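Local coordinates for SusD homolog (PDB 3EHM), which probably binds mucin O-glycans at the surface of a gut Bacteroides cell, as a SusD-like protein serving their uptake, at residues 393-397 with 409-415. Numbering follows the deposited sequence.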
# COMPACT_ATOMS: atom_id res chain seq x y z
N LYS A 393 -1.65 -5.53 24.38
CA LYS A 393 -0.98 -6.11 23.23
C LYS A 393 -2.01 -6.67 22.26
O LYS A 393 -3.15 -6.92 22.64
CB LYS A 393 -0.02 -7.22 23.68
CG LYS A 393 1.33 -6.73 24.20
CD LYS A 393 1.18 -5.84 25.41
CE LYS A 393 2.52 -5.39 25.96
NZ LYS A 393 2.36 -4.48 27.13
N PRO A 394 -1.62 -6.87 20.99
CA PRO A 394 -2.59 -7.41 20.03
C PRO A 394 -3.18 -8.74 20.48
O PRO A 394 -2.55 -9.52 21.19
CB PRO A 394 -1.78 -7.52 18.74
CG PRO A 394 -0.37 -7.67 19.23
CD PRO A 394 -0.31 -6.69 20.36
N THR A 395 -4.41 -8.99 20.05
CA THR A 395 -5.10 -10.22 20.42
C THR A 395 -4.79 -11.35 19.47
O THR A 395 -4.81 -11.18 18.25
CB THR A 395 -6.62 -10.00 20.43
OG1 THR A 395 -6.92 -8.85 21.22
CG2 THR A 395 -7.32 -11.22 21.01
N GLY A 396 -4.48 -12.51 20.03
CA GLY A 396 -4.18 -13.66 19.20
C GLY A 396 -5.46 -14.35 18.78
O GLY A 396 -6.53 -14.09 19.32
N LEU A 397 -5.35 -15.22 17.79
CA LEU A 397 -6.50 -15.96 17.31
C LEU A 397 -6.29 -17.40 17.76
O LEU A 397 -5.33 -18.06 17.37
CB LEU A 397 -6.57 -15.86 15.78
CG LEU A 397 -7.92 -16.10 15.09
CD1 LEU A 397 -9.02 -15.34 15.80
CD2 LEU A 397 -7.81 -15.66 13.63
N HIS A 409 -2.92 -18.51 15.98
CA HIS A 409 -1.64 -17.82 16.00
C HIS A 409 -1.72 -16.75 17.08
O HIS A 409 -2.60 -15.89 17.04
CB HIS A 409 -1.33 -17.18 14.65
CG HIS A 409 -0.00 -16.49 14.61
ND1 HIS A 409 0.20 -15.24 15.14
CD2 HIS A 409 1.21 -16.92 14.17
CE1 HIS A 409 1.48 -14.92 15.03
NE2 HIS A 409 2.11 -15.92 14.45
N ASP A 410 -0.82 -16.82 18.04
CA ASP A 410 -0.81 -15.85 19.12
C ASP A 410 -0.00 -14.63 18.68
O ASP A 410 1.22 -14.62 18.76
CB ASP A 410 -0.20 -16.44 20.38
CG ASP A 410 -0.43 -15.55 21.59
OD1 ASP A 410 -0.72 -14.35 21.38
OD2 ASP A 410 -0.33 -16.04 22.73
N LEU A 411 -0.71 -13.62 18.20
CA LEU A 411 -0.09 -12.39 17.73
C LEU A 411 0.55 -11.57 18.85
O LEU A 411 1.39 -10.71 18.58
CB LEU A 411 -1.14 -11.55 17.00
CG LEU A 411 -0.67 -10.31 16.23
CD1 LEU A 411 0.29 -10.72 15.12
CD2 LEU A 411 -1.89 -9.61 15.63
N SER A 412 0.17 -11.83 20.10
CA SER A 412 0.70 -11.07 21.23
C SER A 412 2.15 -11.37 21.57
O SER A 412 2.86 -10.50 22.09
CB SER A 412 -0.15 -11.30 22.48
OG SER A 412 0.01 -12.62 22.97
N ILE A 413 2.58 -12.59 21.29
CA ILE A 413 3.94 -13.03 21.61
C ILE A 413 5.04 -12.10 21.13
O ILE A 413 5.27 -11.94 19.93
CB ILE A 413 4.21 -14.44 21.04
CG1 ILE A 413 3.20 -15.43 21.62
CG2 ILE A 413 5.63 -14.87 21.36
CD1 ILE A 413 3.31 -16.84 21.06
N GLY A 414 5.73 -11.49 22.09
CA GLY A 414 6.83 -10.59 21.79
C GLY A 414 6.40 -9.33 21.07
O GLY A 414 7.23 -8.61 20.51
N ASN A 415 5.10 -9.04 21.09
CA ASN A 415 4.57 -7.86 20.41
C ASN A 415 4.56 -6.64 21.32
O ASN A 415 4.79 -6.75 22.52
CB ASN A 415 3.17 -8.16 19.86
CG ASN A 415 2.96 -7.63 18.45
OD1 ASN A 415 2.35 -8.29 17.61
ND2 ASN A 415 3.47 -6.44 18.19
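The ring of P394 meets two side chains of 409-415, L411 at its CB and N415 at its CG and CD. L411 leans in, CG anti to the backbone N (chi1 -171°), and its CD2 lies 3.7 Å from CB of P394. N415 crosses the same ring at a slant, its CB 3.6 Å from CG of P394. With N415 cut back to an alanine, the proline CG and CD would probably lose the amide carbon that now lies against them, opening a gap there. The carbonyl of P394 meets S412, whose CB comes within 3.3 Å of the O. Further along, G396 passes close over the backbone of D410, CA to CA 4.0 Å, and a side chain at the glycine would run into that residue. L397 and H409 then form a single antiparallel hydrogen-bonded pair: L397 N gives to H409 O at 2.9 Å, and H409 N gives back to L397 O at 2.8 Å. Behind this first shell, D410 shapes 409-415. Its OD1 accepts from S412 N in an Asx turn, which helps set the bend from D410 to I413. Both segments belong to the long loop joining helix 384-388 to helix 429-445; helix 274-282 packs against them, with Y279 touching P394 and L411, W277 touching L397, and D281 bonded to the T395 hydroxyl.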